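Local coordinates for putative cell surface hydrolase (Lactobacillus plantarum, PDB 3LP5), which has no established substrate but probably acts as a cell-surface hydrolase of the alpha/beta-hydrolase clan, at residues Gly181-Tyr185 and Asn186-Tyr190; Glu234-Pro237 and Asp238-Gln242. All blocks are in the same frame, centred on the assembly; numbering follows the deposited sequence.

Interaction 1. Residues Gly181-Tyr185 and Asn186-Tyr190; sequences GTVPY and NSVNY
Tyr185 lays its ring across Asn189, one helical turn further on: Asn189 CB lies 4.0 Å above one face of the ring, displaced toward its rim. The planes of ring and amide are 23° apart. In Tyr185 CG is anti to the backbone N (chi1 170°), as it is in Asn189, which sends the phenol along the helix to meet the later side chain. Asn186, by contrast, crosses Tyr185 at about a right angle, its amide plane steeply tilted from the ring, and sends ND2 off to the carbonyl of Thr143. On another side of the turn, Val183 CG2 meets Val188 CG2 at 3.8 Å, the two valines again crossing nearly square. Pro184 CG sits 4.2 Å from Ser187 CB, while the hydroxyl of Ser187 reaches the carbonyl of Met140. Were the phenol of Tyr185 replaced by the small methyl of an alanine, the CB of Asn189 would probably lose the surface over it and its side chain would be freer to turn. Pro184 is the N-cap of the short helix 185-188. Its carbonyl accepts Val188 N at 3.2 Å, nearly straight at 168° and in the carbonyl plane, and takes a weak bond from Ser187 N; Tyr185 O in turn receives Asn189 N at 3.0 Å. Chemically, the backbone bonds fix the turn, valine and ring contacts pack its sides, and the polar ends of Asn186 and Ser187 tie it to the carbonyls of Thr143 and Met140.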
loop_
_atom_site.group_PDB
_atom_site.type_symbol
_atom_site.label_atom_id
_atom_site.label_comp_id
_atom_site.label_asym_id
_atom_site.label_seq_id
_atom_site.Cartn_x
_atom_site.Cartn_y
_atom_site.Cartn_z
ATOM N N GLY A 181 -14.447 -7.076 -10.476
ATOM C CA GLY A 181 -13.487 -5.963 -10.452
ATOM C C GLY A 181 -12.135 -6.584 -10.806
ATOM O O GLY A 181 -11.768 -7.646 -10.233
ATOM N N THR A 182 -11.442 -6.012 -11.799
ATOM C CA THR A 182 -10.025 -6.331 -12.011
ATOM C C THR A 182 -9.306 -5.140 -12.693
ATOM O O THR A 182 -9.917 -4.355 -13.395
ATOM C CB THR A 182 -9.713 -7.818 -12.622
ATOM O OG1 THR A 182 -9.235 -7.787 -13.977
ATOM C CG2 THR A 182 -10.837 -8.851 -12.433
ATOM N N VAL A 183 -8.024 -4.982 -12.435
ATOM C CA VAL A 183 -7.237 -3.939 -13.065
ATOM C C VAL A 183 -6.290 -4.670 -14.070
ATOM O O VAL A 183 -5.820 -5.777 -13.794
ATOM C CB VAL A 183 -6.429 -3.143 -12.019
ATOM C CG1 VAL A 183 -7.375 -2.454 -11.046
ATOM C CG2 VAL A 183 -5.515 -4.043 -11.227
ATOM N N PRO A 184 -6.019 -4.042 -15.235
ATOM C CA PRO A 184 -5.145 -4.724 -16.189
ATOM C C PRO A 184 -3.697 -4.637 -15.798
ATOM O O PRO A 184 -3.234 -3.614 -15.229
ATOM C CB PRO A 184 -5.380 -3.993 -17.501
ATOM C CG PRO A 184 -6.167 -2.863 -17.216
ATOM C CD PRO A 184 -6.681 -2.869 -15.820
ATOM N N TYR A 185 -2.989 -5.704 -16.112
ATOM C CA TYR A 185 -1.564 -5.760 -15.913
ATOM C C TYR A 185 -0.859 -4.540 -16.530
ATOM O O TYR A 185 0.012 -3.975 -15.900
ATOM C CB TYR A 185 -0.984 -7.072 -16.460
ATOM C CG TYR A 185 0.501 -6.975 -16.462
ATOM C CD1 TYR A 185 1.208 -7.030 -15.254
ATOM C CD2 TYR A 185 1.198 -6.680 -17.643
ATOM C CE1 TYR A 185 2.603 -6.912 -15.220
ATOM C CE2 TYR A 185 2.603 -6.511 -17.621
ATOM C CZ TYR A 185 3.290 -6.641 -16.401
ATOM O OH TYR A 185 4.643 -6.487 -16.334
ATOM N N ASN A 186 -1.267 -4.105 -17.729
ATOM C CA ASN A 186 -0.637 -2.933 -18.398
ATOM C C ASN A 186 -0.734 -1.658 -17.588
ATOM O O ASN A 186 0.187 -0.845 -17.603
ATOM C CB ASN A 186 -1.189 -2.695 -19.817
ATOM C CG ASN A 186 -0.738 -3.774 -20.810
ATOM O OD1 ASN A 186 0.159 -4.548 -20.525
ATOM N ND2 ASN A 186 -1.355 -3.822 -21.959
ATOM N N SER A 187 -1.816 -1.487 -16.838
ATOM C CA SER A 187 -1.963 -0.324 -15.945
ATOM C C SER A 187 -1.076 -0.439 -14.662
ATOM O O SER A 187 -0.360 0.466 -14.328
ATOM C CB SER A 187 -3.462 -0.169 -15.581
ATOM O OG SER A 187 -3.646 0.809 -14.559
ATOM N N VAL A 188 -1.100 -1.574 -13.970
ATOM C CA VAL A 188 -0.230 -1.792 -12.785
ATOM C C VAL A 188 1.227 -1.574 -13.167
ATOM O O VAL A 188 1.979 -1.023 -12.395
ATOM C CB VAL A 188 -0.415 -3.201 -12.232
ATOM C CG1 VAL A 188 0.461 -3.434 -10.952
ATOM C CG2 VAL A 188 -1.876 -3.394 -11.880
ATOM N N ASN A 189 1.596 -1.987 -14.378
ATOM C CA ASN A 189 2.968 -1.894 -14.837
ATOM C C ASN A 189 3.480 -0.441 -15.011
ATOM O O ASN A 189 4.673 -0.234 -15.019
ATOM C CB ASN A 189 3.114 -2.651 -16.159
ATOM C CG ASN A 189 4.566 -2.933 -16.500
ATOM O OD1 ASN A 189 5.346 -3.407 -15.660
ATOM N ND2 ASN A 189 4.950 -2.615 -17.719
ATOM N N TYR A 190 2.589 0.545 -15.109
ATOM C CA TYR A 190 3.028 1.956 -15.192
ATOM C C TYR A 190 3.715 2.433 -13.886
ATOM O O TYR A 190 4.409 3.450 -13.845
ATOM C CB TYR A 190 1.841 2.876 -15.538
ATOM C CG TYR A 190 1.511 2.981 -17.009
ATOM C CD1 TYR A 190 1.178 1.856 -17.746
ATOM C CD2 TYR A 190 1.394 4.255 -17.637
ATOM C CE1 TYR A 190 0.831 1.982 -19.126
ATOM C CE2 TYR A 190 1.036 4.384 -18.970
ATOM C CZ TYR A 190 0.756 3.247 -19.711
ATOM O OH TYR A 190 0.354 3.389 -21.036
#

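Interaction 2. Residues Glu234-Pro237 and Asp238-Gln242; sequences ETMP and DKVRQ
The guanidinium of Arg241 has Asp238 OD2 at its edge, in its plane, while the backbone O of Asp238 merely lies over one face, 4.1 Å above the plane and offset toward the rim. The edge contact is an i to i+3 salt bridge on the first turn of helix 238-245, for which Pro237 is the N-cap. Arg241 NH2 donates to Asp238 OD2 at 2.8 Å, approaching from above the carboxylate plane, 38° out of it. A bend at chi3 (42°) turns the otherwise extended arginine chain back toward the aspartate. An acidic group on the first turn would also be expected to interact favourably with the helix dipole. On the side of the turn facing helix 217-231, Met236, bent at chi2 and chi3, slants past Val240 and brings its CE to 3.9 Å from Val240 CG1. Both side chains also touch Ser225 of that helix, so the apolar contact joins the connecting loop and the new helix to the preceding one. Pro237 and Val240 lie side by side, pointing the same way, with Pro237 CD 4.2 Å from Val240 CB. The turn is closed by Arg241 N, which donates to Pro237 O at 3.0 Å with an N-H...O angle of 167°.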
loop_
_atom_site.group_PDB
_atom_site.type_symbol
_atom_site.label_atom_id
_atom_site.label_comp_id
_atom_site.label_asym_id
_atom_site.label_seq_id
_atom_site.Cartn_x
_atom_site.Cartn_y
_atom_site.Cartn_z
ATOM N N GLU A 234 10.787 -10.027 8.052
ATOM C CA GLU A 234 10.835 -11.086 9.037
ATOM C C GLU A 234 11.753 -12.187 8.507
ATOM O O GLU A 234 11.836 -12.392 7.303
ATOM C CB GLU A 234 9.430 -11.640 9.148
ATOM C CG GLU A 234 9.115 -12.230 10.431
ATOM C CD GLU A 234 7.614 -12.490 10.575
ATOM O OE1 GLU A 234 7.249 -13.491 11.226
ATOM O OE2 GLU A 234 6.813 -11.705 10.041
ATOM N N THR A 235 12.461 -12.890 9.383
ATOM C CA THR A 235 13.295 -13.994 8.920
ATOM C C THR A 235 12.350 -15.182 8.566
ATOM O O THR A 235 11.484 -15.520 9.354
ATOM C CB THR A 235 14.369 -14.336 9.975
ATOM O OG1 THR A 235 13.722 -14.362 11.239
ATOM C CG2 THR A 235 15.443 -13.234 10.061
ATOM N N MET A 236 12.453 -15.740 7.344
ATOM C CA MET A 236 11.452 -16.731 6.841
ATOM C C MET A 236 12.164 -18.092 6.749
ATOM O O MET A 236 13.396 -18.100 6.691
ATOM C CB MET A 236 10.946 -16.341 5.443
ATOM C CG MET A 236 10.340 -14.904 5.332
ATOM S SD MET A 236 8.893 -14.632 6.338
ATOM C CE MET A 236 7.729 -15.699 5.479
ATOM N N PRO A 237 11.407 -19.218 6.681
ATOM C CA PRO A 237 12.097 -20.516 6.441
ATOM C C PRO A 237 12.806 -20.495 5.070
ATOM O O PRO A 237 12.383 -19.770 4.132
ATOM C CB PRO A 237 10.954 -21.554 6.486
ATOM C CG PRO A 237 9.821 -20.882 7.227
ATOM C CD PRO A 237 9.963 -19.390 6.928
ATOM N N ASP A 238 13.916 -21.208 4.962
ATOM C CA ASP A 238 14.805 -21.064 3.779
ATOM C C ASP A 238 14.111 -21.327 2.431
ATOM O O ASP A 238 14.377 -20.632 1.436
ATOM C CB ASP A 238 16.084 -21.943 3.901
ATOM C CG ASP A 238 17.058 -21.453 4.992
ATOM O OD1 ASP A 238 17.592 -22.293 5.751
ATOM O OD2 ASP A 238 17.302 -20.223 5.100
ATOM N N LYS A 239 13.229 -22.323 2.416
ATOM C CA LYS A 239 12.560 -22.729 1.191
ATOM C C LYS A 239 11.475 -21.711 0.824
ATOM O O LYS A 239 11.186 -21.480 -0.343
ATOM C CB LYS A 239 11.916 -24.121 1.344
ATOM C CG LYS A 239 12.903 -25.320 1.338
ATOM C CD LYS A 239 13.952 -25.240 0.244
ATOM C CE LYS A 239 15.385 -25.025 0.816
ATOM N NZ LYS A 239 15.875 -26.168 1.667
ATOM N N VAL A 240 10.857 -21.133 1.837
ATOM C CA VAL A 240 9.872 -20.061 1.601
ATOM C C VAL A 240 10.542 -18.795 1.012
ATOM O O VAL A 240 10.058 -18.224 0.026
ATOM C CB VAL A 240 9.071 -19.809 2.888
ATOM C CG1 VAL A 240 8.177 -18.547 2.803
ATOM C CG2 VAL A 240 8.219 -21.058 3.153
ATOM N N ARG A 241 11.664 -18.407 1.597
ATOM C CA ARG A 241 12.414 -17.244 1.165
ATOM C C ARG A 241 12.839 -17.435 -0.259
ATOM O O ARG A 241 12.660 -16.558 -1.082
ATOM C CB ARG A 241 13.659 -17.026 2.028
ATOM C CG ARG A 241 14.579 -15.907 1.473
ATOM C CD ARG A 241 15.791 -15.626 2.337
ATOM N NE ARG A 241 16.411 -16.863 2.831
ATOM C CZ ARG A 241 17.375 -17.557 2.212
ATOM N NH1 ARG A 241 17.883 -17.156 1.033
ATOM N NH2 ARG A 241 17.837 -18.670 2.774
ATOM N N GLN A 242 13.392 -18.608 -0.556
ATOM C CA GLN A 242 13.932 -18.872 -1.904
ATOM C C GLN A 242 12.839 -18.834 -2.969
ATOM O O GLN A 242 13.033 -18.238 -4.011
ATOM C CB GLN A 242 14.740 -20.183 -1.925
ATOM C CG GLN A 242 16.022 -19.979 -1.099
ATOM C CD GLN A 242 16.833 -21.255 -0.796
ATOM O OE1 GLN A 242 16.297 -22.361 -0.691
ATOM N NE2 GLN A 242 18.135 -21.078 -0.642
#

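In the fold
Both contacts form the first turn of a helix that follows a proline N-cap, but they belong to separate parts of the alpha/beta-hydrolase fold. Interaction 1 comes first along the chain, after strand 167-172 and before the sheet's last strand, 201-206. Interaction 2 follows helix 217-231 and opens helix 238-245 near the C-terminus, at the surface. Their centres are 29 Å apart and their nearest atoms about 19 Å, so neither touches the other. Val183 of interaction 1 lies near, without touching, the probable nucleophile elbow around Ser106. One helix start thus lies on what is probably the active-site side of the fold, while the other packs the C-terminal helix onto helix 217-231.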